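Side-chain contacts in fructuronate-tagaturonate epimerase UxaE from Cohnella laeviribosi in complex with 1 glycerol (Cohnella laeviribosi, PDB 6IL9), which probably interconverts fructuronate and tagaturonate by epimerisation, using a zinc-binding TIM-barrel fold: residues L128-R133 with A403-T408; E374-V379 with S427-N432. One frame throughout, in Å; residues are numbered along the deposited sequence.

Interaction 1 of 2, residues L128-R133 with A403-T408; sequences LALTGR and AYYHVT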
loop_
_atom_site.group_PDB
_atom_site.type_symbol
_atom_site.label_atom_id
_atom_site.label_comp_id
_atom_site.label_asym_id
_atom_site.label_seq_id
_atom_site.Cartn_x
_atom_site.Cartn_y
_atom_site.Cartn_z
ATOM N N LEU A 128 1.108 10.208 -4.201
ATOM C CA LEU A 128 2.228 11.145 -4.224
ATOM C C LEU A 128 1.778 12.513 -4.717
ATOM O O LEU A 128 2.150 13.542 -4.144
ATOM C CB LEU A 128 3.346 10.619 -5.117
ATOM C CG LEU A 128 4.021 9.315 -4.694
ATOM C CD1 LEU A 128 5.050 8.912 -5.742
ATOM C CD2 LEU A 128 4.651 9.462 -3.312
ATOM N N ALA A 129 0.971 12.539 -5.779
ATOM C CA ALA A 129 0.526 13.806 -6.353
ATOM C C ALA A 129 -0.385 14.569 -5.396
ATOM O O ALA A 129 -0.291 15.798 -5.286
ATOM C CB ALA A 129 -0.181 13.546 -7.684
ATOM N N LEU A 130 -1.267 13.864 -4.688
ATOM C CA LEU A 130 -2.204 14.519 -3.785
ATOM C C LEU A 130 -1.566 14.952 -2.474
ATOM O O LEU A 130 -2.113 15.831 -1.799
ATOM C CB LEU A 130 -3.390 13.593 -3.488
ATOM C CG LEU A 130 -4.345 13.287 -4.650
ATOM C CD1 LEU A 130 -5.579 12.533 -4.171
ATOM C CD2 LEU A 130 -4.746 14.574 -5.353
ATOM N N THR A 131 -0.436 14.353 -2.088
ATOM C CA THR A 131 0.264 14.717 -0.863
ATOM C C THR A 131 1.495 15.580 -1.111
ATOM O O THR A 131 2.071 16.092 -0.148
ATOM C CB THR A 131 0.704 13.461 -0.077
ATOM O OG1 THR A 131 1.588 12.659 -0.877
ATOM C CG2 THR A 131 -0.502 12.614 0.357
ATOM N N GLY A 132 1.923 15.728 -2.364
ATOM C CA GLY A 132 3.141 16.460 -2.651
ATOM C C GLY A 132 4.408 15.768 -2.212
ATOM O O GLY A 132 5.409 16.437 -1.927
ATOM N N ARG A 133 4.398 14.444 -2.144
ATOM C CA ARG A 133 5.560 13.673 -1.734
ATOM C C ARG A 133 6.172 12.972 -2.937
ATOM O O ARG A 133 5.594 12.938 -4.022
ATOM C CB ARG A 133 5.175 12.661 -0.648
ATOM C CG ARG A 133 4.584 13.331 0.577
ATOM C CD ARG A 133 4.090 12.299 1.565
ATOM N NE ARG A 133 5.193 11.710 2.315
ATOM C CZ ARG A 133 5.274 10.420 2.628
ATOM N NH1 ARG A 133 4.315 9.579 2.231
ATOM N NH2 ARG A 133 6.313 9.972 3.332
ATOM N N ALA A 403 -14.009 12.561 -7.422
ATOM C CA ALA A 403 -13.505 12.388 -8.778
ATOM C C ALA A 403 -12.338 11.408 -8.844
ATOM O O ALA A 403 -12.085 10.841 -9.911
ATOM C CB ALA A 403 -13.089 13.746 -9.352
ATOM N N TYR A 404 -11.639 11.179 -7.725
ATOM C CA TYR A 404 -10.455 10.325 -7.671
ATOM C C TYR A 404 -10.708 8.956 -7.062
ATOM O O TYR A 404 -9.939 8.023 -7.322
ATOM C CB TYR A 404 -9.355 10.993 -6.843
ATOM C CG TYR A 404 -8.743 12.205 -7.488
ATOM C CD1 TYR A 404 -7.826 12.070 -8.521
ATOM C CD2 TYR A 404 -9.066 13.477 -7.059
ATOM C CE1 TYR A 404 -7.255 13.175 -9.118
ATOM C CE2 TYR A 404 -8.501 14.589 -7.648
ATOM C CZ TYR A 404 -7.595 14.431 -8.677
ATOM O OH TYR A 404 -7.025 15.535 -9.269
ATOM N N TYR A 405 -11.728 8.824 -6.222
ATOM C CA TYR A 405 -12.035 7.564 -5.564
ATOM C C TYR A 405 -13.523 7.315 -5.707
ATOM O O TYR A 405 -14.324 8.224 -5.465
ATOM C CB TYR A 405 -11.631 7.608 -4.091
ATOM C CG TYR A 405 -10.139 7.770 -3.915
ATOM C CD1 TYR A 405 -9.312 6.658 -3.876
ATOM C CD2 TYR A 405 -9.558 9.021 -3.828
ATOM C CE1 TYR A 405 -7.949 6.785 -3.734
ATOM C CE2 TYR A 405 -8.182 9.164 -3.681
ATOM C CZ TYR A 405 -7.385 8.035 -3.644
ATOM O OH TYR A 405 -6.015 8.131 -3.503
ATOM N N HIS A 406 -13.891 6.103 -6.112
ATOM C CA HIS A 406 -15.301 5.767 -6.299
ATOM C C HIS A 406 -15.886 5.319 -4.968
ATOM O O HIS A 406 -15.498 4.276 -4.432
ATOM C CB HIS A 406 -15.486 4.675 -7.347
ATOM C CG HIS A 406 -16.912 4.237 -7.486
ATOM N ND1 HIS A 406 -17.839 4.951 -8.217
ATOM C CD2 HIS A 406 -17.583 3.190 -6.950
ATOM C CE1 HIS A 406 -19.013 4.347 -8.146
ATOM N NE2 HIS A 406 -18.886 3.275 -7.385
ATOM N N VAL A 407 -16.818 6.108 -4.430
ATOM C CA VAL A 407 -17.492 5.785 -3.178
ATOM C C VAL A 407 -18.982 6.062 -3.334
ATOM O O VAL A 407 -19.408 6.849 -4.182
ATOM C CB VAL A 407 -16.918 6.592 -1.989
ATOM C CG1 VAL A 407 -15.456 6.188 -1.720
ATOM C CG2 VAL A 407 -17.023 8.106 -2.261
ATOM N N THR A 408 -19.794 5.401 -2.505
ATOM C CA THR A 408 -21.231 5.660 -2.489
ATOM C C THR A 408 -21.659 6.329 -1.188
ATOM O O THR A 408 -22.773 6.121 -0.702
ATOM C CB THR A 408 -22.020 4.369 -2.723
ATOM O OG1 THR A 408 -21.593 3.358 -1.801
ATOM C CG2 THR A 408 -21.823 3.871 -4.157
#

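Interaction 2 of 2, residues E374-V379 with S427-N432; sequences EAVRIV and SYMNEN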
loop_
_atom_site.group_PDB
_atom_site.type_symbol
_atom_site.label_atom_id
_atom_site.label_comp_id
_atom_site.label_asym_id
_atom_site.label_seq_id
_atom_site.Cartn_x
_atom_site.Cartn_y
_atom_site.Cartn_z
ATOM N N GLU A 374 -6.489 6.511 11.144
ATOM C CA GLU A 374 -6.111 6.394 12.552
ATOM C C GLU A 374 -5.439 7.660 13.059
ATOM O O GLU A 374 -5.582 8.004 14.237
ATOM C CB GLU A 374 -5.189 5.202 12.770
ATOM C CG GLU A 374 -5.899 3.860 12.660
ATOM C CD GLU A 374 -7.082 3.720 13.602
ATOM O OE1 GLU A 374 -7.010 4.185 14.768
ATOM O OE2 GLU A 374 -8.098 3.124 13.170
ATOM N N ALA A 375 -4.707 8.361 12.195
ATOM C CA ALA A 375 -4.143 9.651 12.592
ATOM C C ALA A 375 -5.248 10.681 12.796
ATOM O O ALA A 375 -5.222 11.456 13.766
ATOM C CB ALA A 375 -3.135 10.126 11.541
ATOM N N VAL A 376 -6.237 10.688 11.899
ATOM C CA VAL A 376 -7.389 11.572 12.065
ATOM C C VAL A 376 -8.110 11.266 13.371
ATOM O O VAL A 376 -8.531 12.181 14.094
ATOM C CB VAL A 376 -8.336 11.449 10.855
ATOM C CG1 VAL A 376 -9.647 12.209 11.131
ATOM C CG2 VAL A 376 -7.674 11.988 9.595
ATOM N N ARG A 377 -8.253 9.979 13.701
ATOM C CA ARG A 377 -8.890 9.603 14.959
ATOM C C ARG A 377 -8.135 10.177 16.157
ATOM O O ARG A 377 -8.751 10.637 17.123
ATOM C CB ARG A 377 -8.985 8.083 15.060
ATOM C CG ARG A 377 -9.905 7.606 16.158
ATOM C CD ARG A 377 -9.571 6.177 16.561
ATOM N NE ARG A 377 -9.685 5.190 15.481
ATOM C CZ ARG A 377 -10.829 4.643 15.071
ATOM N NH1 ARG A 377 -11.982 5.012 15.614
ATOM N NH2 ARG A 377 -10.824 3.736 14.105
ATOM N N ILE A 378 -6.800 10.172 16.109
ATOM C CA ILE A 378 -6.035 10.791 17.191
ATOM C C ILE A 378 -6.360 12.280 17.292
ATOM O O ILE A 378 -6.469 12.831 18.396
ATOM C CB ILE A 378 -4.526 10.564 16.983
ATOM C CG1 ILE A 378 -4.176 9.088 17.155
ATOM C CG2 ILE A 378 -3.710 11.457 17.949
ATOM C CD1 ILE A 378 -4.481 8.520 18.504
ATOM N N VAL A 379 -6.493 12.957 16.148
ATOM C CA VAL A 379 -6.834 14.380 16.164
ATOM C C VAL A 379 -8.219 14.583 16.769
ATOM O O VAL A 379 -8.432 15.478 17.599
ATOM C CB VAL A 379 -6.737 14.982 14.747
ATOM C CG1 VAL A 379 -7.250 16.426 14.736
ATOM C CG2 VAL A 379 -5.305 14.931 14.243
ATOM N N SER A 427 -16.221 9.270 17.554
ATOM C CA SER A 427 -17.190 8.294 17.067
ATOM C C SER A 427 -17.370 8.375 15.555
ATOM O O SER A 427 -17.751 7.378 14.927
ATOM C CB SER A 427 -18.531 8.479 17.785
ATOM O OG SER A 427 -19.114 9.746 17.516
ATOM N N TYR A 428 -17.103 9.539 14.948
ATOM C CA TYR A 428 -17.166 9.633 13.490
ATOM C C TYR A 428 -16.279 8.589 12.820
ATOM O O TYR A 428 -16.630 8.048 11.763
ATOM C CB TYR A 428 -16.723 11.014 13.022
ATOM C CG TYR A 428 -17.730 12.127 13.166
ATOM C CD1 TYR A 428 -18.988 12.049 12.567
ATOM C CD2 TYR A 428 -17.396 13.285 13.859
ATOM C CE1 TYR A 428 -19.896 13.103 12.680
ATOM C CE2 TYR A 428 -18.297 14.336 13.979
ATOM C CZ TYR A 428 -19.534 14.240 13.389
ATOM O OH TYR A 428 -20.403 15.303 13.510
ATOM N N MET A 429 -15.098 8.330 13.389
ATOM C CA MET A 429 -14.155 7.424 12.742
ATOM C C MET A 429 -14.527 5.961 12.936
ATOM O O MET A 429 -13.774 5.072 12.512
ATOM C CB MET A 429 -12.727 7.708 13.229
ATOM C CG MET A 429 -12.140 9.018 12.652
ATOM S SD MET A 429 -12.093 9.197 10.834
ATOM C CE MET A 429 -13.671 10.027 10.539
ATOM N N ASN A 430 -15.689 5.697 13.531
ATOM C CA ASN A 430 -16.282 4.369 13.557
ATOM C C ASN A 430 -17.448 4.219 12.591
ATOM O O ASN A 430 -18.040 3.143 12.539
ATOM C CB ASN A 430 -16.774 4.022 14.966
ATOM C CG ASN A 430 -15.648 3.917 15.962
ATOM O OD1 ASN A 430 -14.544 3.493 15.615
ATOM N ND2 ASN A 430 -15.909 4.325 17.197
ATOM N N GLU A 431 -17.789 5.252 11.825
ATOM C CA GLU A 431 -18.973 5.236 10.972
ATOM C C GLU A 431 -18.591 5.151 9.504
ATOM O O GLU A 431 -17.619 5.774 9.075
ATOM C CB GLU A 431 -19.814 6.492 11.198
ATOM C CG GLU A 431 -20.269 6.641 12.635
ATOM C CD GLU A 431 -20.759 8.039 12.940
ATOM O OE1 GLU A 431 -20.664 8.919 12.050
ATOM O OE2 GLU A 431 -21.250 8.253 14.074
ATOM N N ASN A 432 -19.393 4.412 8.723
ATOM C CA ASN A 432 -19.072 4.228 7.310
ATOM C C ASN A 432 -18.894 5.558 6.593
ATOM O O ASN A 432 -17.889 5.783 5.903
ATOM C CB ASN A 432 -20.174 3.437 6.605
ATOM C CG ASN A 432 -20.171 1.978 6.965
ATOM O OD1 ASN A 432 -19.185 1.449 7.485
ATOM N ND2 ASN A 432 -21.278 1.305 6.673
HETATM O O HOH W 1 -13.060 1.920 13.355
#

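Interaction 1 of 2, residues L128-R133 with A403-T408
Leu130 places its two methyl groups against two consecutive tyrosines, Tyr404 and Tyr405, meeting each ring differently. Its CD2 lies over one face of the Tyr404 ring, 4.4 Å from Tyr404 CZ, whereas CD1 comes in at the edge of the Tyr405 ring, near its plane, 4.3 Å from Tyr405 CE2. The first torsion of Leu130 (chi1 -68°) sends CG out toward the tyrosines, and chi2 near 180° sets CD1 anti to CA and leaves CD2 to the side, so the methyls part between the two rings. Both tyrosines have nearly the same first torsion, but the backbone is near-helical at Tyr404 and extended at Tyr405, and the rings diverge. At these distances the touch is light, a small apolar surface contact without a hydrogen bond across it. The phenol of Tyr405 is held by a hydrogen bond between its OH and Tyr442 OH, and Leu130 also rests on Tyr442, in helix 442-446. The Tyr405 side chain lies about 9 Å from the zinc ion. The contact joins the last turn of helix 125-131, which follows barrel strand 117-124, to the loop leaving helix 384-402; Arg126 touches both tyrosines, and Tyr405 packs on Ile440 of helix 432-440.

Interaction 2 of 2, residues E374-V379 with S427-N432
Met429 and Asn430 meet helix 369-382 through Val376 and Arg377; Met429 offers apolar bulk and Asn430 an amide oxygen. Met429 comes first: its side chain folds back, with bends at chi2 and chi3, and runs past that of Arg377 in the opposite direction. Its CB lies above one face of the guanidinium, nearer the NH1 side than the middle and 3.7 Å from Arg377 NH1. Farther out, Met429 SD reaches Val376 CG1 at 3.9 Å, the two side chains crossing at about a right angle, and Tyr387 of helix 384-402 touches both. The carbonyl of Met429 is hydrogen-bonded to Arg435. Next along the chain, Asn430 turns OD1 to the guanidinium edge and accepts a hydrogen bond of 3.0 Å from Arg377 NH1, moderately bent at 152° (N-H...O). The donor stands well above the amide carbonyl plane, 46° out of it, and the two flat groups are tilted by 36°. A water donates to Asn430 OD1 and accepts from Arg377 NH2, adding a bridged link to the direct one.

On its own helix, Arg377 is gripped side-on by Glu374: NE donates to OE1 and NH2 to OE2, each at 2.9 Å. The bend at chi3 swings the guanidinium back to the carboxylate one turn earlier. All three guanidinium nitrogens therefore have polar partners. The salt bridge should fix the plane's rotation and would partly offset the charge of Arg377; the loop answers Arg377 with a neutral amide oxygen and a water, the carboxylate being supplied by its own helix.

In the fold
Interactions 1 and 2 illustrate how one long connection, the loop between helices 384-402 and 432-440, can be tied at both ends to different parts of a TIM barrel's helical surround. Near its start, interaction 1 sets the loop against helix 125-131, after the second barrel strand; near its end, interaction 2 sets it against helix 369-382, after the eighth. Their centres lie about 19 Å apart and they do not touch. The first is a surface contact, purely apolar and small. The second is farther from the centre of the chain, yet partly buried and larger, and combines apolar packing with an arginine-to-amide hydrogen bond and a water bridge, the arginine's salt bridge staying within its own helix.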